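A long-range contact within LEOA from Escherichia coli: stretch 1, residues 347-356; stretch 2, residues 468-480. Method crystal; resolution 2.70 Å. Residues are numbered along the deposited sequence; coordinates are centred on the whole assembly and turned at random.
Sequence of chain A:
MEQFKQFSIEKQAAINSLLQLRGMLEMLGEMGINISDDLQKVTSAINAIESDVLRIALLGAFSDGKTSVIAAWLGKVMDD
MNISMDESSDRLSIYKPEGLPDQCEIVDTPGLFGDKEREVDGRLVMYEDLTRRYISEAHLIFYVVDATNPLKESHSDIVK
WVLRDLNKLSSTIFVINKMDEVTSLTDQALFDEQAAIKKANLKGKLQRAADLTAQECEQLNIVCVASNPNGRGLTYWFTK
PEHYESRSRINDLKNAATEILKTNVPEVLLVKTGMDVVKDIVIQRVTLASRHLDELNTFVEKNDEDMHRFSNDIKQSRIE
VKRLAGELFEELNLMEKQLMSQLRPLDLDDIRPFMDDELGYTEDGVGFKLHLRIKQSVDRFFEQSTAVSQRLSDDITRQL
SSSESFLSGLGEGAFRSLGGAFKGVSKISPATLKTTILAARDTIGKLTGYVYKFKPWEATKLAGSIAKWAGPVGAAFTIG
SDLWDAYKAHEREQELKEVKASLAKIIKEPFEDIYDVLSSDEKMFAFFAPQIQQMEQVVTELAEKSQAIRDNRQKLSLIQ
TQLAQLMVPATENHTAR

Stretch 1 (347-356) DLDDIRPFMD
Stretch 2, residues 468-480: KWAGPVGAAFTIG

The contact follows one rule: a single arginine on a helix reads the carbonyls of an irregular loop, and small apolar contacts flank it. Stretch 1 begins with Asp 347 in an extended conformation (phi/psi -92/160), passes through helical angles at residues 348-350, and is regular helix by Ile 351-Asp 356. The side chain of Asp 347 helps to set up this start, Asp 347 OD1 accepting from Asp 349 N at 3.1 Å, while Asp 350 OD2 accepts from Asp 347 N at 2.7 Å. Together the stretches bury 498 Å², both sides summed, across a sequence separation of at least 115 residues.

Stretch 2 enters with helical angles at Lys 468, Trp 469 and Ala 470. Lys 468 stays out of reach. Trp 469 (chi1 m, chi2 114°) points toward stretch 1 and offers a ring face to Leu 348, whose CD2 lies 3.6 Å from the centroid of the Trp 469 six-membered ring, 12° off the normal, a CH-pi contact. Leu 348 adopts chi1 m with chi2 at 111°, between wells; Leu 348 CA and Trp 469 CA are 7.2 Å apart.

At Ala 470 the backbones approach most closely, Ala 470 CA lying 5.0 Å from Arg 352 CA. The small side chain of Ala 470 points sideways, and Ala 470 CB meets the selenomethionine methyl, Met 355 CE (chi1 m, chi2 t, chi3 24°), at 3.5 Å. The carbonyl is just as useful: Arg 352 NH1 donates to Ala 470 O at 3.0 Å and 163°.

Gly 471 then turns the chain at phi/psi 97/166. A CB here would be jammed against the preceding carbonyl and would clash with Phe 477 CG at 2.4 Å, so glycine fits both the backbone and the packing. Past it, Pro 472 O accepts a second hydrogen bond from Arg 352 NH1, 3.2 Å and 154°. Both acceptors lie at the guanidinium edge, near its plane.

Pro 472 to Ala 475 form a type II turn, with Val 473 at -55/140 and Gly 474 at 69/11, a positive phi that favours glycine. A weak bond from Ala 475 N to Pro 472 O, 3.4 Å, spans it. The side chains of Pro 472, Val 473 and Ala 475 point away, leaving the backbone to meet the arginine; Arg 352 NH2 comes within 2.9 Å of Ala 475 O.

Arg 352 reaches the loop with chi angles 168°, 55°, 180° and -88°, and 134 Å² of it is covered. Arg 352 NE is held by Asp 356 OD2 at 2.8 Å, a salt bridge one helical turn on that helps to fix the guanidinium.

Phe 477 (chi1 t, chi2 76°) points back toward the helix, its CB 4.0 Å from Arg 352 NH1. Ile 479 (chi1 m, chi2 t) extends CD1 to within 3.6 Å of Leu 348 O and 3.4 Å of Asp 349 OD1. Gly 480, poorly ordered, takes the N-cap position of the helix that follows.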

# COMPACT_ATOMS: atom_id res chain seq x y z
N ASP A 347 -28.82 60.82 46.74
CA ASP A 347 -29.82 61.85 47.08
C ASP A 347 -30.12 62.64 45.82
O ASP A 347 -29.34 62.62 44.89
CB ASP A 347 -29.40 62.71 48.30
CG ASP A 347 -28.33 63.81 47.99
OD1 ASP A 347 -28.64 64.82 47.31
OD2 ASP A 347 -27.18 63.69 48.49
N LEU A 348 -31.26 63.33 45.77
CA LEU A 348 -31.73 63.93 44.51
C LEU A 348 -30.74 64.82 43.75
O LEU A 348 -30.90 65.02 42.56
CB LEU A 348 -33.00 64.75 44.73
CG LEU A 348 -34.25 63.99 45.15
CD1 LEU A 348 -34.62 64.36 46.60
CD2 LEU A 348 -35.40 64.30 44.20
N ASP A 349 -29.77 65.40 44.44
CA ASP A 349 -28.77 66.22 43.77
C ASP A 349 -27.85 65.33 42.94
O ASP A 349 -27.38 65.72 41.88
CB ASP A 349 -27.95 67.03 44.79
CG ASP A 349 -28.75 68.18 45.41
OD1 ASP A 349 -29.38 68.96 44.66
OD2 ASP A 349 -28.75 68.28 46.66
N ASP A 350 -27.65 64.11 43.43
CA ASP A 350 -26.72 63.17 42.85
C ASP A 350 -27.14 62.58 41.53
O ASP A 350 -26.33 61.93 40.88
CB ASP A 350 -26.52 62.01 43.79
CG ASP A 350 -25.89 62.42 45.08
OD1 ASP A 350 -24.72 62.87 45.07
OD2 ASP A 350 -26.58 62.28 46.11
N ILE A 351 -28.39 62.81 41.15
CA ILE A 351 -29.06 62.05 40.10
C ILE A 351 -28.54 62.40 38.73
O ILE A 351 -28.24 61.51 37.95
CB ILE A 351 -30.58 62.33 40.10
CG1 ILE A 351 -31.23 61.84 41.39
CG2 ILE A 351 -31.27 61.62 38.97
CD1 ILE A 351 -31.21 60.33 41.56
N ARG A 352 -28.47 63.68 38.43
CA ARG A 352 -28.04 64.13 37.13
C ARG A 352 -26.61 63.71 36.93
O ARG A 352 -26.29 63.09 35.92
CB ARG A 352 -28.23 65.65 36.99
CG ARG A 352 -27.56 66.31 35.80
CD ARG A 352 -27.93 65.70 34.45
NE ARG A 352 -27.22 66.44 33.41
CZ ARG A 352 -27.66 67.54 32.80
NH1 ARG A 352 -28.85 68.06 33.07
NH2 ARG A 352 -26.90 68.13 31.89
N PRO A 353 -25.72 63.99 37.88
CA PRO A 353 -24.37 63.47 37.63
C PRO A 353 -24.39 62.00 37.27
O PRO A 353 -23.61 61.58 36.43
CB PRO A 353 -23.66 63.67 38.96
CG PRO A 353 -24.38 64.77 39.62
CD PRO A 353 -25.79 64.79 39.11
N PHE A 354 -25.27 61.23 37.90
CA PHE A 354 -25.32 59.80 37.69
C PHE A 354 -25.76 59.46 36.29
O PHE A 354 -25.11 58.68 35.64
CB PHE A 354 -26.25 59.13 38.69
CG PHE A 354 -26.46 57.66 38.42
CD1 PHE A 354 -25.47 56.75 38.73
CD2 PHE A 354 -27.65 57.21 37.85
CE1 PHE A 354 -25.66 55.40 38.50
CE2 PHE A 354 -27.83 55.86 37.60
CZ PHE A 354 -26.83 54.95 37.92
N MSE A 355 -26.85 60.05 35.82
CA MSE A 355 -27.34 59.82 34.48
C MSE A 355 -26.31 60.21 33.44
O MSE A 355 -26.14 59.52 32.42
CB MSE A 355 -28.59 60.65 34.26
CG MSE A 355 -29.74 60.27 35.18
SE MSE A 355 -31.29 61.52 35.09
CE MSE A 355 -31.04 62.29 33.30
N ASP A 356 -25.62 61.32 33.66
CA ASP A 356 -24.65 61.82 32.67
C ASP A 356 -23.45 60.88 32.52
O ASP A 356 -22.91 60.68 31.41
CB ASP A 356 -24.08 63.17 33.10
CG ASP A 356 -24.76 64.35 32.43
OD1 ASP A 356 -25.33 64.23 31.33
OD2 ASP A 356 -24.67 65.43 33.03
N LYS A 468 -37.81 66.75 35.55
CA LYS A 468 -37.62 68.01 36.30
C LYS A 468 -36.53 67.94 37.36
O LYS A 468 -36.10 68.97 37.87
CB LYS A 468 -38.94 68.43 36.95
CG LYS A 468 -39.34 67.57 38.15
CD LYS A 468 -40.84 67.57 38.36
CE LYS A 468 -41.24 66.87 39.65
NZ LYS A 468 -42.68 66.50 39.64
N TRP A 469 -36.12 66.71 37.72
CA TRP A 469 -35.04 66.47 38.69
C TRP A 469 -33.68 66.29 38.03
O TRP A 469 -32.66 66.25 38.72
CB TRP A 469 -35.34 65.22 39.51
CG TRP A 469 -36.51 65.40 40.37
CD1 TRP A 469 -37.70 64.75 40.29
CD2 TRP A 469 -36.62 66.31 41.46
NE1 TRP A 469 -38.54 65.20 41.26
CE2 TRP A 469 -37.91 66.16 41.99
CE3 TRP A 469 -35.75 67.25 42.03
CZ2 TRP A 469 -38.36 66.92 43.07
CZ3 TRP A 469 -36.20 68.00 43.11
CH2 TRP A 469 -37.49 67.83 43.62
N ALA A 470 -33.70 66.13 36.70
CA ALA A 470 -32.51 65.88 35.91
C ALA A 470 -31.93 67.15 35.33
O ALA A 470 -30.70 67.31 35.26
CB ALA A 470 -32.85 64.91 34.79
N GLY A 471 -32.79 68.05 34.88
CA GLY A 471 -32.34 69.31 34.31
C GLY A 471 -32.28 69.27 32.80
O GLY A 471 -32.36 68.19 32.19
N PRO A 472 -32.16 70.44 32.18
CA PRO A 472 -32.11 70.50 30.73
C PRO A 472 -30.84 69.84 30.22
O PRO A 472 -29.76 70.09 30.76
CB PRO A 472 -32.11 72.00 30.45
CG PRO A 472 -31.49 72.60 31.66
CD PRO A 472 -32.04 71.78 32.78
N VAL A 473 -30.97 69.02 29.18
CA VAL A 473 -29.88 68.20 28.66
C VAL A 473 -28.68 69.04 28.30
O VAL A 473 -28.84 70.14 27.78
CB VAL A 473 -30.33 67.44 27.39
CG1 VAL A 473 -29.15 66.90 26.59
CG2 VAL A 473 -31.27 66.32 27.79
N GLY A 474 -27.48 68.53 28.60
CA GLY A 474 -26.23 69.12 28.14
C GLY A 474 -25.86 70.47 28.74
O GLY A 474 -24.90 71.10 28.26
N ALA A 475 -26.58 70.89 29.78
CA ALA A 475 -26.29 72.13 30.51
C ALA A 475 -25.80 71.88 31.93
O ALA A 475 -26.09 70.87 32.53
CB ALA A 475 -27.52 73.02 30.55
N ALA A 476 -25.06 72.85 32.45
CA ALA A 476 -24.68 72.89 33.86
C ALA A 476 -25.95 73.02 34.67
O ALA A 476 -26.74 73.96 34.46
CB ALA A 476 -23.74 74.06 34.13
N PHE A 477 -26.15 72.09 35.59
CA PHE A 477 -27.39 72.06 36.35
C PHE A 477 -27.21 71.72 37.82
O PHE A 477 -26.71 70.65 38.16
CB PHE A 477 -28.32 71.05 35.73
CG PHE A 477 -29.63 70.94 36.42
CD1 PHE A 477 -30.60 71.92 36.25
CD2 PHE A 477 -29.91 69.84 37.22
CE1 PHE A 477 -31.82 71.81 36.89
CE2 PHE A 477 -31.13 69.73 37.85
CZ PHE A 477 -32.09 70.72 37.69
N THR A 478 -27.61 72.67 38.68
CA THR A 478 -27.95 72.39 40.08
C THR A 478 -29.45 72.71 40.29
O THR A 478 -30.03 73.52 39.56
CB THR A 478 -27.10 73.21 41.08
OG1 THR A 478 -27.25 74.60 40.80
CG2 THR A 478 -25.61 72.80 41.03
N ILE A 479 -30.06 72.09 41.29
CA ILE A 479 -31.49 72.20 41.50
C ILE A 479 -31.86 73.52 42.20
O ILE A 479 -31.29 73.87 43.23
CB ILE A 479 -32.02 71.02 42.34
CG1 ILE A 479 -31.68 69.68 41.65
CG2 ILE A 479 -33.52 71.16 42.57
CD1 ILE A 479 -31.95 68.44 42.48
N GLY A 480 -32.84 74.22 41.63
CA GLY A 480 -33.25 75.53 42.15
C GLY A 480 -33.97 75.49 43.49
O GLY A 480 -34.43 74.44 43.94